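Local coordinates for DynE8 (Micromonospora chersina, PDB 4AMM), which is the acyltransferase domain of an iterative enediyne polyketide synthase in dynemicin biosynthesis, probably selecting the acyl unit and loading it onto the carrier domain, at residues 171-176 / 334-339; 177-182 / 320-325; 305-308 / 313-316. All coordinates share one frame; numbering follows the deposited sequence.

Interaction 1. Residues 171-176 / 334-339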
ATOM      1  N   GLY A 171      -6.119   6.690   9.677  1.00 13.14           N
ATOM      2  CA  GLY A 171      -4.853   6.252  10.285  1.00 14.79           C
ATOM      3  C   GLY A 171      -4.066   5.616   9.171  1.00 12.84           C
ATOM      4  O   GLY A 171      -4.531   5.562   8.046  1.00 12.88           O
ATOM      5  N   ALA A 172      -2.864   5.206   9.527  1.00 12.83           N
ATOM      6  CA  ALA A 172      -1.916   4.680   8.496  1.00 12.54           C
ATOM      7  C   ALA A 172      -1.147   3.570   9.144  1.00 13.77           C
ATOM      8  O   ALA A 172      -0.951   3.482  10.319  1.00 14.25           O
ATOM      9  CB  ALA A 172      -0.979   5.739   8.040  1.00 14.10           C
ATOM     10  N   LEU A 173      -0.589   2.738   8.257  1.00 12.55           N
ATOM     11  CA  LEU A 173       0.495   1.814   8.663  1.00 13.41           C
ATOM     12  C   LEU A 173       1.524   1.783   7.563  1.00 12.95           C
ATOM     13  O   LEU A 173       1.224   2.056   6.384  1.00 14.12           O
ATOM     14  CB  LEU A 173      -0.041   0.402   8.908  1.00 17.08           C
ATOM     15  CG  LEU A 173      -0.527  -0.407   7.767  1.00 14.65           C
ATOM     16  CD1 LEU A 173       0.686  -1.063   6.945  1.00 16.37           C
ATOM     17  CD2 LEU A 173      -1.489  -1.525   8.283  1.00 16.71           C
ATOM     18  N   GLY A 174       2.745   1.449   7.954  1.00 11.34           N
ATOM     19  CA  GLY A 174       3.852   1.292   6.991  1.00 11.45           C
ATOM     20  C   GLY A 174       4.530  -0.048   7.205  1.00 11.59           C
ATOM     21  O   GLY A 174       4.754  -0.465   8.342  1.00 13.68           O
ATOM     22  N   HIS A 175       4.831  -0.725   6.085  1.00 11.83           N
ATOM     23  CA  HIS A 175       5.527  -2.050   6.102  1.00 11.65           C
ATOM     24  C   HIS A 175       7.026  -1.831   6.087  1.00 11.67           C
ATOM     25  O   HIS A 175       7.589  -1.382   5.106  1.00 12.31           O
ATOM     26  CB  HIS A 175       5.081  -2.787   4.833  1.00 12.15           C
ATOM     27  CG  HIS A 175       5.293  -4.278   4.865  1.00 11.24           C
ATOM     28  ND1 HIS A 175       6.566  -4.837   4.704  1.00 14.46           N
ATOM     29  CD2 HIS A 175       4.408  -5.316   4.932  1.00 11.91           C
ATOM     30  CE1 HIS A 175       6.420  -6.157   4.700  1.00 13.91           C
ATOM     31  NE2 HIS A 175       5.140  -6.476   4.849  1.00 12.55           N
ATOM     32  N   SER A 176       7.660  -2.195   7.216  1.00 12.96           N
ATOM     33  CA  SER A 176       9.153  -2.098   7.312  1.00 12.71           C
ATOM     34  C   SER A 176       9.553  -0.640   6.961  1.00 12.89           C
ATOM     35  O   SER A 176       9.201   0.303   7.748  1.00 13.04           O
ATOM     36  CB  SER A 176       9.823  -3.159   6.460  1.00 13.67           C
ATOM     37  OG  SER A 176      11.228  -3.034   6.800  1.00 15.62           O
ATOM     38  N   ARG A 334       0.268  -8.342   9.580  1.00 10.45           N
ATOM     39  CA  ARG A 334      -1.053  -8.899   9.855  1.00 11.53           C
ATOM     40  C   ARG A 334      -1.660  -8.206  11.052  1.00 10.62           C
ATOM     41  O   ARG A 334      -2.883  -7.782  11.008  1.00 13.11           O
ATOM     42  CB  ARG A 334      -0.882 -10.398  10.154  1.00 11.69           C
ATOM     43  CG  ARG A 334      -2.223 -11.085  10.572  1.00 15.31           C
ATOM     44  CD  ARG A 334      -1.933 -12.571  10.916  1.00 17.06           C
ATOM     45  NE  ARG A 334      -1.002 -12.666  11.994  1.00 17.77           N
ATOM     46  CZ  ARG A 334      -1.275 -12.540  13.291  1.00 19.55           C
ATOM     47  NH1 ARG A 334      -2.573 -12.423  13.687  1.00 25.16           N
ATOM     48  NH2 ARG A 334      -0.344 -12.627  14.232  1.00 24.18           N
ATOM     49  N   GLU A 335      -0.892  -7.997  12.125  1.00 12.01           N
ATOM     50  CA  GLU A 335      -1.467  -7.402  13.340  1.00 11.67           C
ATOM     51  C   GLU A 335      -1.756  -5.956  13.094  1.00 10.79           C
ATOM     52  O   GLU A 335      -2.886  -5.436  13.502  1.00 13.30           O
ATOM     53  CB  GLU A 335      -0.537  -7.564  14.542  1.00 14.38           C
ATOM     54  CG  GLU A 335      -0.505  -8.996  15.045  1.00 15.88           C
ATOM     55  CD  GLU A 335       0.792  -9.283  15.858  1.00 21.10           C
ATOM     56  OE1 GLU A 335       1.939  -9.252  15.326  1.00 18.15           O
ATOM     57  OE2 GLU A 335       0.634  -9.618  17.045  1.00 24.63           O
ATOM     58  N   ALA A 336      -0.913  -5.168  12.478  1.00 11.75           N
ATOM     59  CA  ALA A 336      -1.132  -3.776  12.257  1.00 11.40           C
ATOM     60  C   ALA A 336      -2.351  -3.582  11.350  1.00 13.87           C
ATOM     61  O   ALA A 336      -3.170  -2.699  11.581  1.00 12.85           O
ATOM     62  CB  ALA A 336       0.134  -3.065  11.666  1.00 13.04           C
ATOM     63  N   LEU A 337      -2.515  -4.397  10.310  1.00 12.81           N
ATOM     64  CA  LEU A 337      -3.611  -4.258   9.401  1.00 12.50           C
ATOM     65  C   LEU A 337      -4.903  -4.562  10.126  1.00 13.26           C
ATOM     66  O   LEU A 337      -5.913  -3.859   9.873  1.00 12.86           O
ATOM     67  CB  LEU A 337      -3.417  -5.196   8.171  1.00 12.04           C
ATOM     68  CG  LEU A 337      -4.501  -5.157   7.124  1.00 12.38           C
ATOM     69  CD1 LEU A 337      -4.549  -3.842   6.415  1.00 15.61           C
ATOM     70  CD2 LEU A 337      -4.295  -6.372   6.123  1.00 14.08           C
ATOM     71  N   GLY A 338      -4.892  -5.508  11.007  1.00 13.47           N
ATOM     72  CA  GLY A 338      -6.091  -5.866  11.777  1.00 14.85           C
ATOM     73  C   GLY A 338      -6.461  -4.696  12.676  1.00 15.75           C
ATOM     74  O   GLY A 338      -7.703  -4.527  12.941  1.00 20.04           O
ATOM     75  N   LEU A 339      -5.528  -3.880  13.131  1.00 15.48           N
ATOM     76  CA  LEU A 339      -5.870  -2.740  14.010  1.00 16.66           C
ATOM     77  C   LEU A 339      -6.534  -1.669  13.216  1.00 17.83           C
ATOM     78  O   LEU A 339      -7.383  -0.910  13.764  1.00 18.16           O
ATOM     79  CB  LEU A 339      -4.597  -2.148  14.629  1.00 19.38           C
ATOM     80  CG  LEU A 339      -4.003  -2.940  15.764  1.00 23.16           C
ATOM     81  CD1 LEU A 339      -2.710  -2.195  16.110  1.00 27.34           C
ATOM     82  CD2 LEU A 339      -4.922  -2.964  17.003  1.00 25.70           C
TER

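Interaction 2. Residues 177-182 / 320-325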
ATOM      1  N   LEU A 177      10.302  -0.390   5.914  1.00 11.55           N
ATOM      2  CA  LEU A 177      10.669   0.934   5.476  1.00 13.07           C
ATOM      3  C   LEU A 177       9.496   1.921   5.506  1.00 11.73           C
ATOM      4  O   LEU A 177       9.667   3.120   5.811  1.00 12.94           O
ATOM      5  CB  LEU A 177      11.245   0.861   4.033  1.00 12.65           C
ATOM      6  CG  LEU A 177      11.551   2.188   3.354  1.00 13.68           C
ATOM      7  CD1 LEU A 177      12.663   2.973   4.107  1.00 15.30           C
ATOM      8  CD2 LEU A 177      11.913   1.908   1.921  1.00 14.30           C
ATOM      9  N   GLY A 178       8.328   1.443   5.065  1.00 11.95           N
ATOM     10  CA  GLY A 178       7.162   2.365   5.008  1.00 11.65           C
ATOM     11  C   GLY A 178       6.780   2.950   6.351  1.00 11.81           C
ATOM     12  O   GLY A 178       6.075   3.983   6.316  1.00 11.71           O
ATOM     13  N   GLU A 179       7.164   2.363   7.461  1.00 11.51           N
ATOM     14  CA  GLU A 179       6.822   2.999   8.757  1.00 10.41           C
ATOM     15  C   GLU A 179       7.456   4.375   8.795  1.00 14.01           C
ATOM     16  O   GLU A 179       6.916   5.257   9.458  1.00 14.23           O
ATOM     17  CB  GLU A 179       7.308   2.127   9.876  1.00 12.68           C
ATOM     18  CG  GLU A 179       6.737   2.600  11.266  1.00 14.67           C
ATOM     19  CD  GLU A 179       6.232   1.460  12.103  1.00 16.55           C
ATOM     20  OE1 GLU A 179       5.666   0.474  11.584  1.00 15.91           O
ATOM     21  OE2 GLU A 179       6.304   1.537  13.378  1.00 15.75           O
ATOM     22  N   LEU A 180       8.594   4.611   8.200  1.00 12.43           N
ATOM     23  CA  LEU A 180       9.200   5.974   8.115  1.00 13.15           C
ATOM     24  C   LEU A 180       8.281   6.966   7.425  1.00 14.19           C
ATOM     25  O   LEU A 180       8.069   8.095   7.949  1.00 14.67           O
ATOM     26  CB  LEU A 180      10.556   6.026   7.402  1.00 14.68           C
ATOM     27  CG  LEU A 180      11.726   5.532   8.227  1.00 17.75           C
ATOM     28  CD1 LEU A 180      11.627   4.028   8.600  1.00 17.54           C
ATOM     29  CD2 LEU A 180      12.992   5.791   7.396  1.00 17.47           C
ATOM     30  N   ALA A 181       7.644   6.574   6.339  1.00 12.97           N
ATOM     31  CA  ALA A 181       6.743   7.461   5.605  1.00 12.87           C
ATOM     32  C   ALA A 181       5.476   7.606   6.441  1.00 13.04           C
ATOM     33  O   ALA A 181       4.908   8.760   6.463  1.00 14.08           O
ATOM     34  CB  ALA A 181       6.422   6.874   4.250  1.00 14.71           C
ATOM     35  N   ALA A 182       4.961   6.570   7.094  1.00 11.93           N
ATOM     36  CA  ALA A 182       3.771   6.694   7.926  1.00 12.98           C
ATOM     37  C   ALA A 182       4.040   7.716   9.042  1.00 13.66           C
ATOM     38  O   ALA A 182       3.123   8.546   9.339  1.00 15.50           O
ATOM     39  CB  ALA A 182       3.313   5.341   8.479  1.00 13.48           C
ATOM     40  N   VAL A 320      13.492   6.306  18.181  1.00 17.92           N
ATOM     41  CA  VAL A 320      14.790   5.752  17.966  1.00 17.86           C
ATOM     42  C   VAL A 320      14.774   4.283  18.396  1.00 17.97           C
ATOM     43  O   VAL A 320      15.242   3.379  17.628  1.00 17.38           O
ATOM     44  CB  VAL A 320      15.848   6.500  18.762  1.00 19.50           C
ATOM     45  CG1 VAL A 320      17.173   5.795  18.577  1.00 19.55           C
ATOM     46  CG2 VAL A 320      15.947   7.913  18.263  1.00 22.99           C
ATOM     47  N   GLU A 321      14.225   3.960  19.551  1.00 16.48           N
ATOM     48  CA  GLU A 321      14.238   2.574  19.971  1.00 16.46           C
ATOM     49  C   GLU A 321      13.388   1.695  19.021  1.00 15.61           C
ATOM     50  O   GLU A 321      13.776   0.553  18.764  1.00 16.28           O
ATOM     51  CB  GLU A 321      13.674   2.440  21.403  1.00 17.68           C
ATOM     52  CG  GLU A 321      14.468   3.224  22.495  1.00 22.36           C
ATOM     53  CD  GLU A 321      15.964   2.906  22.485  1.00 27.13           C
ATOM     54  OE1 GLU A 321      16.350   1.749  22.171  1.00 32.60           O
ATOM     55  OE2 GLU A 321      16.774   3.821  22.767  1.00 32.35           O
ATOM     56  N   VAL A 322      12.226   2.194  18.624  1.00 15.83           N
ATOM     57  CA  VAL A 322      11.312   1.394  17.813  1.00 15.50           C
ATOM     58  C   VAL A 322      11.948   1.188  16.462  1.00 14.63           C
ATOM     59  O   VAL A 322      11.943   0.011  15.942  1.00 13.93           O
ATOM     60  CB  VAL A 322       9.954   2.107  17.630  1.00 14.57           C
ATOM     61  CG1 VAL A 322       9.029   1.346  16.661  1.00 15.77           C
ATOM     62  CG2 VAL A 322       9.183   2.169  18.915  1.00 18.99           C
ATOM     63  N   LEU A 323      12.540   2.191  15.837  1.00 14.29           N
ATOM     64  CA  LEU A 323      13.078   2.042  14.461  1.00 15.06           C
ATOM     65  C   LEU A 323      14.337   1.234  14.536  1.00 14.19           C
ATOM     66  O   LEU A 323      14.709   0.632  13.513  1.00 16.12           O
ATOM     67  CB  LEU A 323      13.256   3.439  13.759  1.00 15.26           C
ATOM     68  CG  LEU A 323      11.879   4.059  13.508  1.00 19.02           C
ATOM     69  CD1 LEU A 323      12.064   5.378  12.759  1.00 24.56           C
ATOM     70  CD2 LEU A 323      10.895   3.126  12.685  1.00 17.69           C
ATOM     71  N   VAL A 324      15.049   1.140  15.645  1.00 15.13           N
ATOM     72  CA  VAL A 324      16.235   0.278  15.755  1.00 14.66           C
ATOM     73  C   VAL A 324      15.779  -1.145  15.906  1.00 14.42           C
ATOM     74  O   VAL A 324      16.281  -2.013  15.113  1.00 15.06           O
ATOM     75  CB  VAL A 324      17.157   0.738  16.951  1.00 18.24           C
ATOM     76  CG1 VAL A 324      18.180  -0.272  17.202  1.00 19.08           C
ATOM     77  CG2 VAL A 324      17.866   2.096  16.585  1.00 18.85           C
ATOM     78  N   ARG A 325      14.913  -1.506  16.834  1.00 13.70           N
ATOM     79  CA  ARG A 325      14.445  -2.884  16.930  1.00 14.16           C
ATOM     80  C   ARG A 325      13.617  -3.314  15.735  1.00 13.02           C
ATOM     81  O   ARG A 325      13.435  -4.529  15.560  1.00 13.59           O
ATOM     82  CB  ARG A 325      13.786  -3.196  18.268  1.00 15.88           C
ATOM     83  CG  ARG A 325      12.432  -2.627  18.438  1.00 15.95           C
ATOM     84  CD  ARG A 325      11.860  -3.294  19.708  1.00 17.42           C
ATOM     85  NE  ARG A 325      10.527  -2.773  20.081  1.00 18.84           N
ATOM     86  CZ  ARG A 325      10.306  -1.677  20.797  1.00 20.90           C
ATOM     87  NH1 ARG A 325      11.274  -0.936  21.306  1.00 20.79           N
ATOM     88  NH2 ARG A 325       9.024  -1.391  21.101  1.00 25.13           N
TER

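Interaction 3. Residues 305-308 / 313-316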
ATOM      1  N   VAL A 305      -1.033   5.870  13.906  1.00 15.04           N
ATOM      2  CA  VAL A 305      -0.115   4.963  13.164  1.00 14.52           C
ATOM      3  C   VAL A 305      -0.172   3.586  13.798  1.00 13.96           C
ATOM      4  O   VAL A 305       0.095   3.467  14.986  1.00 14.97           O
ATOM      5  CB  VAL A 305       1.287   5.513  13.193  1.00 14.68           C
ATOM      6  CG1 VAL A 305       2.221   4.513  12.381  1.00 16.66           C
ATOM      7  CG2 VAL A 305       1.375   6.838  12.502  1.00 14.72           C
ATOM      8  N   ALA A 306      -0.596   2.536  13.060  1.00 12.61           N
ATOM      9  CA  ALA A 306      -0.570   1.164  13.551  1.00 12.43           C
ATOM     10  C   ALA A 306       0.821   0.624  13.196  1.00 12.94           C
ATOM     11  O   ALA A 306       1.139   0.546  12.004  1.00 14.23           O
ATOM     12  CB  ALA A 306      -1.655   0.355  12.836  1.00 14.78           C
ATOM     13  N   SER A 307       1.639   0.350  14.180  1.00 12.09           N
ATOM     14  CA  SER A 307       3.049  -0.007  13.959  1.00 11.32           C
ATOM     15  C   SER A 307       3.141  -1.478  13.549  1.00 12.02           C
ATOM     16  O   SER A 307       2.620  -2.380  14.159  1.00 12.01           O
ATOM     17  CB  SER A 307       3.773   0.178  15.253  1.00 13.21           C
ATOM     18  OG  SER A 307       5.175  -0.221  15.097  1.00 13.30           O
ATOM     19  N   THR A 308       3.962  -1.671  12.514  1.00 11.42           N
ATOM     20  CA  THR A 308       4.402  -3.030  12.133  1.00 11.19           C
ATOM     21  C   THR A 308       5.669  -3.441  12.868  1.00 11.75           C
ATOM     22  O   THR A 308       6.212  -4.532  12.619  1.00 11.34           O
ATOM     23  CB  THR A 308       4.615  -3.201  10.620  1.00 11.05           C
ATOM     24  OG1 THR A 308       5.700  -2.419  10.136  1.00 12.18           O
ATOM     25  CG2 THR A 308       3.310  -2.902   9.879  1.00 12.99           C
ATOM     26  N   TRP A 313      -0.999   0.251  18.202  1.00 16.38           N
ATOM     27  CA  TRP A 313      -0.964   1.644  17.906  1.00 16.43           C
ATOM     28  C   TRP A 313       0.248   2.368  18.482  1.00 18.35           C
ATOM     29  O   TRP A 313       0.696   2.079  19.650  1.00 20.13           O
ATOM     30  CB  TRP A 313      -2.280   2.366  18.418  1.00 19.64           C
ATOM     31  CG  TRP A 313      -3.479   1.973  17.719  1.00 18.84           C
ATOM     32  CD1 TRP A 313      -4.451   1.154  18.199  1.00 23.15           C
ATOM     33  CD2 TRP A 313      -3.839   2.267  16.358  1.00 17.72           C
ATOM     34  NE1 TRP A 313      -5.410   0.942  17.249  1.00 25.00           N
ATOM     35  CE2 TRP A 313      -5.071   1.637  16.125  1.00 19.53           C
ATOM     36  CE3 TRP A 313      -3.261   3.071  15.347  1.00 16.35           C
ATOM     37  CZ2 TRP A 313      -5.737   1.749  14.912  1.00 18.35           C
ATOM     38  CZ3 TRP A 313      -3.905   3.182  14.156  1.00 18.47           C
ATOM     39  CH2 TRP A 313      -5.149   2.489  13.937  1.00 18.79           C
ATOM     40  N   TRP A 314       0.767   3.340  17.751  1.00 17.29           N
ATOM     41  CA  TRP A 314       1.862   4.125  18.267  1.00 21.95           C
ATOM     42  C   TRP A 314       1.283   4.971  19.411  1.00 22.92           C
ATOM     43  O   TRP A 314       0.281   5.634  19.276  1.00 25.87           O
ATOM     44  CB  TRP A 314       2.366   5.001  17.129  1.00 22.26           C
ATOM     45  CG  TRP A 314       3.657   5.524  17.382  1.00 27.18           C
ATOM     46  CD1 TRP A 314       3.915   6.560  18.266  1.00 26.39           C
ATOM     47  CD2 TRP A 314       4.964   5.135  16.823  1.00 18.06           C
ATOM     48  NE1 TRP A 314       5.255   6.829  18.285  1.00 25.52           N
ATOM     49  CE2 TRP A 314       5.926   5.960  17.477  1.00 20.82           C
ATOM     50  CE3 TRP A 314       5.435   4.197  15.887  1.00 21.16           C
ATOM     51  CZ2 TRP A 314       7.255   5.912  17.189  1.00 19.95           C
ATOM     52  CZ3 TRP A 314       6.759   4.130  15.640  1.00 19.20           C
ATOM     53  CH2 TRP A 314       7.698   4.958  16.310  1.00 19.95           C
ATOM     54  N   ALA A 315       1.946   4.902  20.555  1.00 25.72           N
ATOM     55  CA  ALA A 315       1.484   5.756  21.671  1.00 29.76           C
ATOM     56  C   ALA A 315       2.656   6.715  22.001  1.00 31.64           C
ATOM     57  O   ALA A 315       2.936   7.622  21.226  1.00 33.89           O
ATOM     58  CB  ALA A 315       1.046   4.881  22.828  1.00 30.84           C
ATOM     59  N   ASP A 316       3.355   6.464  23.103  1.00 32.89           N
ATOM     60  CA  ASP A 316       4.356   7.377  23.672  1.00 34.73           C
ATOM     61  C   ASP A 316       5.775   7.008  23.277  1.00 33.08           C
ATOM     62  O   ASP A 316       6.744   7.527  23.831  1.00 35.41           O
ATOM     63  CB  ASP A 316       4.261   7.276  25.212  1.00 36.55           C
ATOM     64  CG  ASP A 316       3.111   8.087  25.808  1.00 44.65           C
ATOM     65  OD1 ASP A 316       2.627   9.058  25.165  1.00 50.40           O
ATOM     66  OD2 ASP A 316       2.700   7.744  26.955  1.00 50.98           O
TER
HETATM   67  O   HOH W   1      -1.245   6.004  16.954  1.00 21.33           O

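Interaction 1. Residues 171-176 / 334-339
Leu173 sets its CD2 methyl on the turn of helix joining Ala336 to Leu337, and that branch carries most of the contact. CD2 approaches the helix backbone as much as its side chains: it lies 3.6 Å from Leu337 CA, and Leu173 CD2 is also 3.7 Å from Leu337 N and 3.8 Å from Ala336 C. The two beta carbons border the same methyl, Ala336 CB and Leu337 CB each 4.1 Å from Leu173 CD2, which therefore sits in a shallow notch between successive residues. Leu173 points at the helix from its CA, and its first torsion (chi1 69°) places CG between the backbone N and the carbonyl carbon; from there the chain stands out from the strand and brings CD2 down onto the peptide. On the helix, Ala336 also points toward the strand, and its short side chain lets the backbones come close, with Leu173 CA and Ala336 CA 6.8 Å apart. With CG anti to its backbone N (chi1 180°), Leu337 also brings its CD1 methyl to 4.3 Å from Leu173 CD2. The contact is purely apolar, small and buried. Beyond Leu173 the chain runs into Gly174, His175 and Ser176, which with Gly178 fit a GxSxG nucleophile elbow. Ser176, its backbone at phi 55° in a strained turn, hydrogen-bonds through OG to His278 NE2, consistent with the serine-histidine pair of this family. Strand 171-174 lies between strands 305-306 and 99-103 of the parallel sheet, bonded through its backbone to Ala306 on one flank and to Leu101 and Phe103 on the other. Helix 333-339 packs over the face carrying Leu173, with Ala336 reaching Thr308 and Leu337 reaching Ala361.

Interaction 2. Residues 177-182 / 320-325
Helices 178-182 and 320-325 run nearly antiparallel, their axes at 157° and 11.8 Å apart at closest approach, a wide spacing, bridged by side chains alone in a small contact. Leu180 and Leu323 make the main apolar meeting, methyl against methyl, with Leu180 CD1 4.2 Å from Leu323 CD2. Neither leucine leaves its CA aimed straight at the other helix, but the branches lean inward. The same Leu323 CD2 lies 4.4 Å from Glu179 CG, so the leucine end is flanked by a second aliphatic segment. Glu179 extends from its helix with CG anti to the backbone N (chi1 -169°), and its OE2 comes within 4.3 Å of Val322 CG1. The buried carboxylate is satisfied elsewhere: its two oxygens are hydrogen-bonded to Ser307 and Thr308, and the acid probably stays ionised. Leu180 also packs on Leu197 and Arg201 of helix 191-206. Gly178 fits the last glycine of a GxSxG pattern, so helix 178-185 is probably the helix that leaves the nucleophile elbow, as in the hydrolase-like core of acyltransferases; helix 319-328 packs against its side.

Interaction 3. Residues 305-308 / 313-316
Val305 and Trp314 are joined by backbone hydrogen bonding, one link direct and one through water. Trp314 N donates to Val305 O at 2.8 Å, with an N-H...O angle of 162°, and the nitrogen lies almost on the extension of the carbonyl bond. Where a regular antiparallel pair would make its second bond, a water stands instead, accepting from Val305 N at 3.1 Å and donating to Trp314 O at 2.8 Å. The neighbouring residues, Ala306 and Trp313, form a single beta bridge, their CA atoms 4.4 Å apart. The apolar contacts include a CH-pi interaction: Ala306 CB lies over a face of the Trp313 indole, 4.2 Å from the centroid of its six-membered ring. Although Trp313 points away from its CA, chi1 of -67° puts CG beside its own backbone N and the indole turns back, bringing CZ3 to 3.5 Å from Ala306 N. Trp314 instead points toward the strand, its CB 4.1 Å from Val305 CB; CG lies anti to its backbone N, and CE3 reaches 4.4 Å from CB of Ser307, whose hydroxyl is taken up by Glu179. Thus the chain folds back on outermost strand 305-306 of the parallel sheet as a short, water-interrupted pairing, a return of the loop along the edge strand, held by a single antiparallel bridge.

The three contacts cluster round strand 171-174 and the loop after it, with centres 9 to 12 Å apart. Interactions 1 and 3 share the parallel sheet: Ala306 N bonds to Ala172 O at 2.9 Å, and Thr308 OG1 bonds to Gly174 O at 2.8 Å, just before the presumed nucleophile elbow. Interactions 2 and 3 meet at Glu179, whose OE2 is 2.7 Å from Ser307 OG and whose OE1 is 2.9 Å from Thr308 N; Val322 CG1 adds packing 3.7 Å from Trp314 CZ3. Interaction 1 covers the Leu173 side of the strand, while Ala182 of helix 178-185 packs against its backbone. Together they pack the strand before and the helix after the turn that holds Ser176, the probable acyl-carrying serine.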